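Local coordinates for acyl-coenzyme A oxidase 3 (Yarrowia lipolytica, PDB 5YS9), which oxidises saturated acyl-CoA thioesters to trans-2-enoyl-CoA with FAD as cofactor, passing the electrons to oxygen to give hydrogen peroxide, in peroxisomal fatty acid beta-oxidation, at the interface of chains A and B. Sequence-based numbering; all coordinates share one arbitrary frame. Chains: chain A/B, Acyl-coenzyme A oxidase 3.

Contact 1: the interface of chains A and B. Residues chain A 672, 674, 677, 681, 685; chain B 206-207, 234, 239.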
ATOM      1  N   PRO A 672     -31.604  12.932   9.623  1.00 33.57           N
ATOM      2  CA  PRO A 672     -31.444  11.557   9.149  1.00 30.74           C
ATOM      3  C   PRO A 672     -31.538  11.413   7.616  1.00 36.14           C
ATOM      4  O   PRO A 672     -31.353  10.313   7.084  1.00 35.66           O
ATOM      5  CB  PRO A 672     -32.611  10.850   9.786  1.00 28.04           C
ATOM      6  CG  PRO A 672     -33.683  11.906   9.876  1.00 28.87           C
ATOM      7  CD  PRO A 672     -32.966  13.180  10.171  1.00 31.01           C
ATOM      8  N   PRO A 674     -30.408  12.414   3.622  1.00 35.20           N
ATOM      9  CA  PRO A 674     -29.273  12.957   2.901  1.00 34.76           C
ATOM     10  C   PRO A 674     -29.620  14.240   2.197  1.00 29.55           C
ATOM     11  O   PRO A 674     -30.773  14.411   1.862  1.00 29.05           O
ATOM     12  CB  PRO A 674     -28.953  11.862   1.845  1.00 37.16           C
ATOM     13  CG  PRO A 674     -30.171  11.063   1.711  1.00 35.46           C
ATOM     14  CD  PRO A 674     -30.941  11.192   2.994  1.00 33.90           C
ATOM     15  N   TYR A 677     -32.002  13.745  -0.753  1.00 30.16           N
ATOM     16  CA  TYR A 677     -33.156  12.904  -0.525  1.00 31.16           C
ATOM     17  C   TYR A 677     -34.332  13.200  -1.436  1.00 31.02           C
ATOM     18  O   TYR A 677     -34.906  12.301  -2.018  1.00 30.94           O
ATOM     19  CB  TYR A 677     -33.589  13.005   0.936  1.00 29.08           C
ATOM     20  CG  TYR A 677     -34.819  12.213   1.263  1.00 31.01           C
ATOM     21  CD1 TYR A 677     -34.781  10.841   1.322  1.00 32.30           C
ATOM     22  CD2 TYR A 677     -36.020  12.836   1.505  1.00 34.53           C
ATOM     23  CE1 TYR A 677     -35.903  10.114   1.613  1.00 31.92           C
ATOM     24  CE2 TYR A 677     -37.148  12.110   1.799  1.00 35.00           C
ATOM     25  CZ  TYR A 677     -37.079  10.750   1.854  1.00 32.64           C
ATOM     26  OH  TYR A 677     -38.197  10.027   2.146  1.00 38.09           O
ATOM     27  N   LEU A 681     -32.787  10.154  -4.008  1.00 36.14           N
ATOM     28  CA  LEU A 681     -33.223   8.972  -3.273  1.00 31.51           C
ATOM     29  C   LEU A 681     -34.729   8.749  -3.140  1.00 31.12           C
ATOM     30  O   LEU A 681     -35.206   7.660  -3.344  1.00 30.92           O
ATOM     31  CB  LEU A 681     -32.579   8.953  -1.897  1.00 28.72           C
ATOM     32  CG  LEU A 681     -32.936   7.714  -1.101  1.00 29.50           C
ATOM     33  CD1 LEU A 681     -32.423   6.467  -1.780  1.00 31.18           C
ATOM     34  CD2 LEU A 681     -32.409   7.806   0.305  1.00 31.56           C
ATOM     35  N   LEU A 685     -36.837   5.401  -4.557  1.00 36.06           N
ATOM     36  CA  LEU A 685     -37.632   4.521  -3.658  1.00 38.13           C
ATOM     37  C   LEU A 685     -39.131   4.577  -3.943  1.00 37.19           C
ATOM     38  O   LEU A 685     -39.797   3.573  -3.783  1.00 37.63           O
ATOM     39  CB  LEU A 685     -37.467   4.827  -2.170  1.00 36.52           C
ATOM     40  CG  LEU A 685     -36.085   4.754  -1.563  1.00 38.82           C
ATOM     41  CD1 LEU A 685     -36.121   5.389  -0.194  1.00 41.39           C
ATOM     42  CD2 LEU A 685     -35.612   3.334  -1.445  1.00 41.58           C
TER
ATOM     43  N   HIS B 206     -27.798   7.099   5.589  1.00 33.22           N
ATOM     44  CA  HIS B 206     -28.737   7.882   4.824  1.00 32.54           C
ATOM     45  C   HIS B 206     -29.778   7.111   4.052  1.00 30.45           C
ATOM     46  O   HIS B 206     -30.806   7.642   3.737  1.00 30.24           O
ATOM     47  CB  HIS B 206     -27.969   8.776   3.869  1.00 32.32           C
ATOM     48  CG  HIS B 206     -27.246   9.885   4.546  1.00 33.77           C
ATOM     49  ND1 HIS B 206     -27.756  10.538   5.640  1.00 36.35           N
ATOM     50  CD2 HIS B 206     -26.058  10.465   4.285  1.00 37.32           C
ATOM     51  CE1 HIS B 206     -26.913  11.471   6.024  1.00 35.24           C
ATOM     52  NE2 HIS B 206     -25.873  11.445   5.220  1.00 36.32           N
ATOM     53  N   SER B 207     -29.476   5.875   3.700  1.00 30.63           N
ATOM     54  CA  SER B 207     -30.286   5.153   2.740  1.00 31.29           C
ATOM     55  C   SER B 207     -31.338   4.178   3.249  1.00 31.74           C
ATOM     56  O   SER B 207     -32.408   4.092   2.686  1.00 33.61           O
ATOM     57  CB  SER B 207     -29.380   4.459   1.733  1.00 32.97           C
ATOM     58  OG  SER B 207     -28.115   5.066   1.723  1.00 33.42           O
ATOM     59  N   ARG B 234     -36.232   3.418   9.927  1.00 29.37           N
ATOM     60  CA  ARG B 234     -36.867   4.639   9.524  1.00 32.08           C
ATOM     61  C   ARG B 234     -38.295   4.427   9.163  1.00 30.78           C
ATOM     62  O   ARG B 234     -38.639   3.401   8.649  1.00 31.85           O
ATOM     63  CB  ARG B 234     -36.211   5.237   8.298  1.00 31.73           C
ATOM     64  CG  ARG B 234     -34.803   5.724   8.508  1.00 34.08           C
ATOM     65  CD  ARG B 234     -34.262   6.295   7.195  1.00 33.43           C
ATOM     66  NE  ARG B 234     -33.167   7.225   7.435  1.00 33.51           N
ATOM     67  CZ  ARG B 234     -31.887   6.872   7.540  1.00 34.37           C
ATOM     68  NH1 ARG B 234     -31.503   5.591   7.444  1.00 31.47           N
ATOM     69  NH2 ARG B 234     -30.983   7.820   7.782  1.00 34.23           N
ATOM     70  N   HIS B 239     -38.633   9.191   5.960  1.00 27.79           N
ATOM     71  CA  HIS B 239     -37.234   8.833   6.193  1.00 27.91           C
ATOM     72  C   HIS B 239     -36.674   9.176   7.575  1.00 27.93           C
ATOM     73  O   HIS B 239     -35.457   9.112   7.767  1.00 29.01           O
ATOM     74  CB  HIS B 239     -36.345   9.428   5.132  1.00 28.24           C
ATOM     75  CG  HIS B 239     -35.427   8.433   4.527  1.00 29.13           C
ATOM     76  ND1 HIS B 239     -34.052   8.540   4.585  1.00 31.57           N
ATOM     77  CD2 HIS B 239     -35.693   7.297   3.847  1.00 28.12           C
ATOM     78  CE1 HIS B 239     -33.510   7.509   3.950  1.00 27.86           C
ATOM     79  NE2 HIS B 239     -34.483   6.746   3.490  1.00 30.39           N
TER
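The C-terminal arm of one subunit lies over two loops of the other, A:Tyr677 and A:Pro674 packing on B:His239 and B:His206 in a mainly apolar interface that ties the arm to its partner. With its two-fold twin it would clasp the two subunits of the deposited assembly at the periphery. B:His239 contributes most of the surface hidden on the chain B side. Its imidazole is sandwiched: A:Tyr677 CE1, on the rim of the phenol ring, stands 3.4 Å above one face and offset toward the edge, whereas B:Arg234 CD covers the centre of the opposite face. The two rings are inclined to each other, so the tyrosine overlaps the imidazole through its CE1 rim as an offset, tilted contact, and its CZ and OH run on past B:His239 CB. With CG anti to the backbone N (chi1 178°), the tyrosine ring swings away from its own helix toward this loop. A:Leu681, one helical turn further on, brings CD2 to 3.8 Å from B:His239 CE1 while the same methyl lies in plane at the edge of the tyrosine ring, so that one branch fills the corner between both rings. B:His239 NE2 makes a weak hydrogen bond to B:Ser207 O, at 3.5 Å.

On the other flank A:Pro674 and B:His206 lie alongside each other, their side chains pointing opposite ways. A:Pro674 CA sits over the centre of the imidazole, and its CB comes to 3.8 Å from B:His206 CG. Polar anchoring comes from B:Arg234, whose NH2 donates to A:Pro672 O at 2.6 Å. The donor lies in the carbonyl plane on a lone pair, with a C=O...N angle of 139°, although the oxygen is tilted 21° from the guanidinium plane. A weak bond from B:Arg234 NE to B:His239 O may help to hold this extended side chain.

The arm comprises a proline-bearing loop and helix 677-685 of chain A; the receiving loops of chain B follow strand 201-201 and strand 222-232.

Contact 2: the interface of chains A and B. Residues chain A 19, 332-333, 342; chain B 166-167, 170, 175.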
ATOM      1  N   THR A  19     -16.991  -2.823  27.428  1.00 33.30           N
ATOM      2  CA  THR A  19     -16.192  -2.653  26.244  1.00 33.15           C
ATOM      3  C   THR A  19     -15.856  -1.189  26.042  1.00 33.84           C
ATOM      4  O   THR A  19     -14.744  -0.854  25.696  1.00 37.70           O
ATOM      5  CB  THR A  19     -16.964  -3.161  25.025  1.00 34.66           C
ATOM      6  OG1 THR A  19     -17.106  -4.572  25.125  1.00 39.10           O
ATOM      7  CG2 THR A  19     -16.246  -2.841  23.750  1.00 35.81           C
ATOM      8  N   ARG A 332      -9.870  -5.940  22.533  1.00 40.95           N
ATOM      9  CA  ARG A 332     -10.047  -7.332  22.850  1.00 40.09           C
ATOM     10  C   ARG A 332     -10.864  -7.993  21.765  1.00 39.95           C
ATOM     11  O   ARG A 332     -11.922  -7.522  21.422  1.00 38.08           O
ATOM     12  CB  ARG A 332     -10.777  -7.482  24.178  1.00 41.61           C
ATOM     13  CG  ARG A 332      -9.991  -7.106  25.411  1.00 43.72           C
ATOM     14  CD  ARG A 332     -10.787  -7.440  26.661  1.00 43.36           C
ATOM     15  NE  ARG A 332     -10.175  -6.938  27.887  1.00 43.27           N
ATOM     16  CZ  ARG A 332      -9.376  -7.648  28.666  1.00 40.90           C
ATOM     17  NH1 ARG A 332      -9.078  -8.889  28.353  1.00 36.84           N
ATOM     18  NH2 ARG A 332      -8.874  -7.109  29.752  1.00 41.14           N
ATOM     19  N   GLN A 333     -10.339  -9.059  21.190  1.00 39.35           N
ATOM     20  CA  GLN A 333     -11.117  -9.917  20.325  1.00 38.32           C
ATOM     21  C   GLN A 333     -10.781 -11.386  20.539  1.00 39.45           C
ATOM     22  O   GLN A 333      -9.646 -11.787  20.410  1.00 41.78           O
ATOM     23  CB  GLN A 333     -10.931  -9.510  18.868  1.00 36.12           C
ATOM     24  CG  GLN A 333     -12.086  -9.899  17.975  1.00 36.18           C
ATOM     25  CD  GLN A 333     -13.211  -8.893  17.962  1.00 37.13           C
ATOM     26  OE1 GLN A 333     -14.026  -8.893  17.060  1.00 39.99           O
ATOM     27  NE2 GLN A 333     -13.254  -8.036  18.952  1.00 33.25           N
ATOM     28  N   GLU A 342     -12.266 -11.652  26.781  1.00 42.80           N
ATOM     29  CA  GLU A 342     -11.523 -11.762  25.550  1.00 44.43           C
ATOM     30  C   GLU A 342     -10.126 -11.178  25.666  1.00 40.93           C
ATOM     31  O   GLU A 342      -9.901 -10.193  26.333  1.00 39.58           O
ATOM     32  CB  GLU A 342     -12.269 -11.057  24.434  1.00 44.07           C
ATOM     33  CG  GLU A 342     -13.388 -11.872  23.846  1.00 41.72           C
ATOM     34  CD  GLU A 342     -14.164 -11.099  22.827  1.00 43.26           C
ATOM     35  OE1 GLU A 342     -13.905 -11.265  21.635  1.00 40.66           O
ATOM     36  OE2 GLU A 342     -15.032 -10.324  23.222  1.00 41.13           O
TER
ATOM     37  N   GLY B 166     -17.187  -2.610  19.273  1.00 32.30           N
ATOM     38  CA  GLY B 166     -16.501  -3.652  19.994  1.00 32.66           C
ATOM     39  C   GLY B 166     -16.062  -4.892  19.257  1.00 34.10           C
ATOM     40  O   GLY B 166     -15.046  -5.452  19.588  1.00 38.48           O
ATOM     41  N   HIS B 167     -16.880  -5.380  18.337  1.00 36.11           N
ATOM     42  CA  HIS B 167     -16.613  -6.647  17.684  1.00 34.54           C
ATOM     43  C   HIS B 167     -16.735  -6.657  16.181  1.00 38.04           C
ATOM     44  O   HIS B 167     -17.753  -6.294  15.642  1.00 38.02           O
ATOM     45  CB  HIS B 167     -17.546  -7.698  18.246  1.00 36.52           C
ATOM     46  CG  HIS B 167     -17.403  -7.891  19.713  1.00 37.18           C
ATOM     47  ND1 HIS B 167     -16.565  -8.830  20.257  1.00 36.26           N
ATOM     48  CD2 HIS B 167     -17.982  -7.256  20.751  1.00 41.21           C
ATOM     49  CE1 HIS B 167     -16.634  -8.768  21.569  1.00 33.90           C
ATOM     50  NE2 HIS B 167     -17.488  -7.821  21.894  1.00 38.42           N
ATOM     51  N   ASN B 170     -14.900 -11.426  15.830  1.00 34.74           N
ATOM     52  CA  ASN B 170     -15.539 -12.324  16.762  1.00 31.61           C
ATOM     53  C   ASN B 170     -17.024 -12.080  16.803  1.00 34.35           C
ATOM     54  O   ASN B 170     -17.560 -11.538  17.747  1.00 35.05           O
ATOM     55  CB  ASN B 170     -14.938 -12.208  18.150  1.00 33.29           C
ATOM     56  CG  ASN B 170     -15.437 -13.285  19.079  1.00 34.26           C
ATOM     57  OD1 ASN B 170     -15.917 -14.308  18.635  1.00 38.78           O
ATOM     58  ND2 ASN B 170     -15.333 -13.055  20.371  1.00 28.99           N
ATOM     59  N   GLU B 175     -22.464  -7.810  21.425  1.00 30.75           N
ATOM     60  CA  GLU B 175     -23.138  -7.445  22.656  1.00 31.61           C
ATOM     61  C   GLU B 175     -24.609  -7.005  22.512  1.00 32.74           C
ATOM     62  O   GLU B 175     -25.333  -6.991  23.511  1.00 35.06           O
ATOM     63  CB  GLU B 175     -22.323  -6.396  23.365  1.00 31.58           C
ATOM     64  CG  GLU B 175     -20.937  -6.896  23.797  1.00 31.26           C
ATOM     65  CD  GLU B 175     -20.181  -5.827  24.564  1.00 33.95           C
ATOM     66  OE1 GLU B 175     -19.232  -5.260  23.991  1.00 38.56           O
ATOM     67  OE2 GLU B 175     -20.572  -5.501  25.717  1.00 39.04           O
TER
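Aliphatic carbons of A:Gln333 and B:Asn170 meet at the middle of this largely polar patch of the subunit interface, CG of the glutamine lying 3.7 Å from CB of the asparagine. Nearer the amino terminus of chain A, the methyl CG2 of A:Thr19 rests 3.9 Å from B:Gly166 CA. The A:Gln333 side chain bends at chi2 (85°), bringing its amide against the backbone of the chain B loop. There OE1 accepts from B:Asn170 N at 2.9 Å, while NE2 donates at 3.2 Å to B:Gly166 O, in the carbonyl plane and on a lone pair. NE2 also donates to A:Arg332 O of its own chain, and these bonds fix the rotation of the amide. A leucine here would have no amide, and B:Asn170 N and B:Gly166 O would probably be left without their mates across the interface.

Further out, B:Asn170 ND2 reaches A:Glu342 OE1 at 2.6 Å, approaching from above the carboxylate, 63° out of its plane. The B:His167 ring is nearly coplanar with that carboxylate, whose CD lies at the imidazole edge. On the chain A side, A:Arg332 NH1 donates to the backbone A:Glu342 O at 2.5 Å with the oxygen in the guanidinium plane, pinning the loop that presents the glutamate. At the far rim, the hydroxyl OG1 of A:Thr19 donates to B:Glu175 OE1 at 2.5 Å, on the syn side but 33° out of plane.

Chain A supplies a residue following strand 15-17 and the loop after helix 300-330; chain B supplies loops flanking 3-10 helix 171-173, between strands 158-161 and 177-181.

About 30 Å separates the centres of contact 1 and contact 2, which have no residue in common. Both set chain A elements against loops of the middle domain of chain B, but from distant stretches of the sequence: the C-terminal arm in contact 1, the N-terminal region and a loop after a long helix in contact 2. Chain A therefore grips that domain at separate points, and the two-fold repeats the grip with the chains exchanged. Because A:Gln333 also lines an FAD pocket, contact 2 brings the subunit interface close to the cofactor and may link the two, whereas contact 1 looks like a peripheral clasp.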